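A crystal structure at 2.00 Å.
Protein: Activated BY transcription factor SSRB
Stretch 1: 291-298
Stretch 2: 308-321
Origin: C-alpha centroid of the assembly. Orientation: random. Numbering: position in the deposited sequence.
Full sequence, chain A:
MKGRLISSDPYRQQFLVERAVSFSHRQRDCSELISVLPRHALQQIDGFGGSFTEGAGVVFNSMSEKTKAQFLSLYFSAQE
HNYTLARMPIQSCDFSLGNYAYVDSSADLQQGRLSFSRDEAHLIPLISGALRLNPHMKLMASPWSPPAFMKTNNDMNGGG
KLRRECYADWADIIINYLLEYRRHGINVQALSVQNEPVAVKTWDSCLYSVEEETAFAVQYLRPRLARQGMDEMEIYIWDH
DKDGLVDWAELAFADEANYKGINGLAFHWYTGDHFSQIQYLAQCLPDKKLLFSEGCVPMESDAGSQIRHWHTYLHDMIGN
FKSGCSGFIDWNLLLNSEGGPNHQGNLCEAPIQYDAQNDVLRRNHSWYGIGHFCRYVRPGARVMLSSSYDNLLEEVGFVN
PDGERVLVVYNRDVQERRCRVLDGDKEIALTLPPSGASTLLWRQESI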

# COMPACT_ATOMS: atom_id res chain seq x y z
N LEU A 291 2.18 16.17 -5.82
CA LEU A 291 1.66 17.03 -4.76
C LEU A 291 0.16 16.95 -4.48
O LEU A 291 -0.65 17.02 -5.40
CB LEU A 291 2.02 18.48 -5.11
CG LEU A 291 1.48 19.64 -4.28
CD1 LEU A 291 2.12 19.63 -2.90
CD2 LEU A 291 1.77 20.95 -5.00
N PHE A 292 -0.19 16.81 -3.21
CA PHE A 292 -1.61 16.81 -2.83
C PHE A 292 -1.91 18.30 -2.72
O PHE A 292 -1.40 18.97 -1.81
CB PHE A 292 -1.85 16.14 -1.48
CG PHE A 292 -3.26 16.28 -0.99
CD1 PHE A 292 -4.28 15.54 -1.56
CD2 PHE A 292 -3.58 17.22 -0.02
CE1 PHE A 292 -5.61 15.73 -1.17
CE2 PHE A 292 -4.91 17.42 0.38
CZ PHE A 292 -5.92 16.67 -0.21
N SER A 293 -2.73 18.82 -3.62
CA SER A 293 -3.01 20.25 -3.63
C SER A 293 -4.33 20.75 -3.07
O SER A 293 -4.48 21.95 -2.86
CB SER A 293 -2.86 20.78 -5.06
OG SER A 293 -3.82 20.16 -5.91
N GLU A 294 -5.29 19.87 -2.84
CA GLU A 294 -6.56 20.33 -2.31
C GLU A 294 -7.49 19.23 -1.83
O GLU A 294 -7.61 18.18 -2.45
CB GLU A 294 -7.30 21.17 -3.35
CG GLU A 294 -8.54 21.87 -2.80
CD GLU A 294 -9.56 22.18 -3.87
OE1 GLU A 294 -9.21 22.88 -4.85
OE2 GLU A 294 -10.72 21.73 -3.73
N GLY A 295 -8.16 19.51 -0.71
CA GLY A 295 -9.11 18.57 -0.15
C GLY A 295 -9.86 19.27 0.97
O GLY A 295 -9.34 20.21 1.58
N CYS A 296 -11.09 18.84 1.21
CA CYS A 296 -11.91 19.40 2.28
C CYS A 296 -13.07 18.46 2.53
O CYS A 296 -13.28 17.50 1.78
CB CYS A 296 -12.43 20.80 1.91
SG CYS A 296 -13.73 20.83 0.62
N VAL A 297 -13.82 18.73 3.60
CA VAL A 297 -14.98 17.93 3.94
C VAL A 297 -16.17 18.88 4.05
O VAL A 297 -16.00 20.07 4.31
CB VAL A 297 -14.79 17.19 5.30
CG1 VAL A 297 -13.65 16.18 5.18
CG2 VAL A 297 -14.49 18.20 6.40
N PRO A 298 -17.39 18.37 3.85
CA PRO A 298 -18.58 19.22 3.93
C PRO A 298 -18.98 19.54 5.37
O PRO A 298 -18.46 18.94 6.32
CB PRO A 298 -19.64 18.40 3.21
CG PRO A 298 -19.26 17.00 3.60
CD PRO A 298 -17.75 17.00 3.42
N ARG A 308 -15.56 11.62 11.72
CA ARG A 308 -15.44 11.24 10.31
C ARG A 308 -14.47 12.16 9.58
O ARG A 308 -13.71 11.71 8.72
CB ARG A 308 -16.80 11.31 9.60
CG ARG A 308 -17.81 10.23 9.98
CD ARG A 308 -18.84 10.06 8.87
NE ARG A 308 -19.47 11.34 8.52
CZ ARG A 308 -20.44 11.90 9.23
NH1 ARG A 308 -20.89 11.31 10.32
NH2 ARG A 308 -20.96 13.07 8.86
N HIS A 309 -14.51 13.45 9.91
CA HIS A 309 -13.62 14.42 9.27
C HIS A 309 -12.18 14.17 9.70
O HIS A 309 -11.25 14.29 8.90
CB HIS A 309 -14.06 15.84 9.65
CG HIS A 309 -15.43 16.19 9.16
ND1 HIS A 309 -16.04 17.39 9.46
CD2 HIS A 309 -16.31 15.50 8.41
CE1 HIS A 309 -17.25 17.42 8.91
NE2 HIS A 309 -17.43 16.28 8.27
N TRP A 310 -12.02 13.80 10.96
CA TRP A 310 -10.72 13.48 11.54
C TRP A 310 -10.14 12.32 10.73
O TRP A 310 -8.99 12.36 10.28
CB TRP A 310 -10.94 13.10 13.01
CG TRP A 310 -9.84 12.37 13.73
CD1 TRP A 310 -9.76 11.02 13.96
CD2 TRP A 310 -8.73 12.95 14.43
NE1 TRP A 310 -8.69 10.73 14.76
CE2 TRP A 310 -8.04 11.90 15.07
CE3 TRP A 310 -8.26 14.26 14.58
CZ2 TRP A 310 -6.89 12.11 15.85
CZ3 TRP A 310 -7.12 14.48 15.36
CH2 TRP A 310 -6.45 13.41 15.99
N HIS A 311 -10.96 11.29 10.53
CA HIS A 311 -10.54 10.13 9.76
C HIS A 311 -10.18 10.47 8.32
O HIS A 311 -9.15 10.04 7.81
CB HIS A 311 -11.65 9.07 9.72
CG HIS A 311 -11.38 7.97 8.75
ND1 HIS A 311 -10.48 6.96 9.01
CD2 HIS A 311 -11.84 7.75 7.49
CE1 HIS A 311 -10.39 6.17 7.95
NE2 HIS A 311 -11.21 6.63 7.02
N THR A 312 -11.04 11.24 7.65
CA THR A 312 -10.79 11.59 6.26
C THR A 312 -9.42 12.25 6.06
O THR A 312 -8.68 11.85 5.16
CB THR A 312 -11.90 12.52 5.72
OG1 THR A 312 -13.15 11.80 5.72
CG2 THR A 312 -11.59 12.98 4.30
N TYR A 313 -9.09 13.22 6.89
CA TYR A 313 -7.81 13.90 6.77
C TYR A 313 -6.62 12.99 7.06
O TYR A 313 -5.69 12.89 6.26
CB TYR A 313 -7.74 15.12 7.70
CG TYR A 313 -8.27 16.40 7.08
CD1 TYR A 313 -9.64 16.68 7.07
CD2 TYR A 313 -7.41 17.32 6.48
CE1 TYR A 313 -10.14 17.84 6.46
CE2 TYR A 313 -7.89 18.47 5.87
CZ TYR A 313 -9.25 18.73 5.87
OH TYR A 313 -9.71 19.87 5.25
N LEU A 314 -6.65 12.31 8.20
CA LEU A 314 -5.55 11.42 8.57
C LEU A 314 -5.36 10.26 7.61
O LEU A 314 -4.24 9.95 7.21
CB LEU A 314 -5.74 10.89 10.00
CG LEU A 314 -5.54 11.92 11.12
CD1 LEU A 314 -5.96 11.31 12.45
CD2 LEU A 314 -4.07 12.35 11.16
N HIS A 315 -6.46 9.62 7.23
CA HIS A 315 -6.41 8.48 6.32
C HIS A 315 -5.81 8.85 4.97
O HIS A 315 -4.95 8.13 4.45
CB HIS A 315 -7.81 7.89 6.12
CG HIS A 315 -7.85 6.72 5.18
ND1 HIS A 315 -7.35 5.48 5.51
CD2 HIS A 315 -8.32 6.62 3.91
CE1 HIS A 315 -7.50 4.66 4.48
NE2 HIS A 315 -8.09 5.33 3.50
N ASP A 316 -6.24 9.97 4.39
CA ASP A 316 -5.71 10.35 3.10
C ASP A 316 -4.26 10.81 3.18
O ASP A 316 -3.45 10.47 2.32
CB ASP A 316 -6.57 11.45 2.46
CG ASP A 316 -6.34 11.56 0.97
OD1 ASP A 316 -5.62 12.48 0.52
OD2 ASP A 316 -6.87 10.70 0.23
N MET A 317 -3.93 11.59 4.21
CA MET A 317 -2.56 12.07 4.37
C MET A 317 -1.57 10.92 4.54
O MET A 317 -0.53 10.89 3.87
CB MET A 317 -2.47 13.01 5.57
CG MET A 317 -3.23 14.31 5.37
SD MET A 317 -3.25 15.34 6.85
CE MET A 317 -1.64 16.14 6.73
N ILE A 318 -1.88 9.98 5.42
CA ILE A 318 -0.99 8.85 5.65
C ILE A 318 -0.80 8.04 4.37
O ILE A 318 0.32 7.73 3.98
CB ILE A 318 -1.52 7.94 6.78
CG1 ILE A 318 -1.46 8.71 8.11
CG2 ILE A 318 -0.71 6.66 6.86
CD1 ILE A 318 -2.15 8.00 9.28
N GLY A 319 -1.91 7.72 3.71
CA GLY A 319 -1.82 6.96 2.47
C GLY A 319 -1.03 7.66 1.38
O GLY A 319 -0.22 7.04 0.70
N ASN A 320 -1.27 8.96 1.22
CA ASN A 320 -0.56 9.73 0.20
C ASN A 320 0.94 9.69 0.42
O ASN A 320 1.70 9.35 -0.48
CB ASN A 320 -1.04 11.19 0.21
CG ASN A 320 -2.42 11.36 -0.39
OD1 ASN A 320 -3.01 12.44 -0.33
ND2 ASN A 320 -2.95 10.29 -0.96
N PHE A 321 1.38 10.02 1.63
CA PHE A 321 2.81 10.03 1.91
C PHE A 321 3.46 8.65 1.84
O PHE A 321 4.59 8.53 1.39
CB PHE A 321 3.07 10.72 3.25
CG PHE A 321 2.89 12.21 3.19
CD1 PHE A 321 3.72 12.99 2.39
CD2 PHE A 321 1.87 12.84 3.90
CE1 PHE A 321 3.55 14.37 2.30
CE2 PHE A 321 1.69 14.22 3.81
CZ PHE A 321 2.53 14.99 3.01
O HOH W 1 -12.36 20.60 5.33

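Residues 308-321 lie within a longer helix, held by regular i to i+4 backbone hydrogen bonds. Residues 291-298 start as a strand and run on into loop. The two stretches run in opposite senses: Val-297 lies nearest His-309, and Phe-292 nearest Asn-320. No direct hydrogen bond joins the two stretches, so packing and one water do the work.

Arg-308 makes no contact with the first stretch. At His-309 the ring turns one face to Val-297. Val-297 CG2 sits 3.6 Å from the centroid of the His-309 ring, close to the ring normal, a CH-pi contact. His-309 CE1 also comes within 3.2 Å of Pro-298 O. Thr-312 adds its methyl, with CG2 3.9 Å from Val-297 CG1.

The CA-to-CB bond of Tyr-313 points sideways to the first stretch, but the end of its side chain comes nearer. Its CE1 lies 4.1 Å from Val-297 CG1, an apolar contact. Its hydroxyl reaches the loop backbone through water 1. The water donates to Tyr-313 OH at 2.7 Å and accepts from Val-297 N at 2.9 Å.

One turn on, Asp-316 OD1 is 3.7 Å from Phe-292 CE1. Asn-320 points toward the strand and packs against the same ring. The CA-to-CB bond of Phe-292 points toward the helix, and its ring meets these two polar side chains by van der Waals contact, with no hydrogen bond to either.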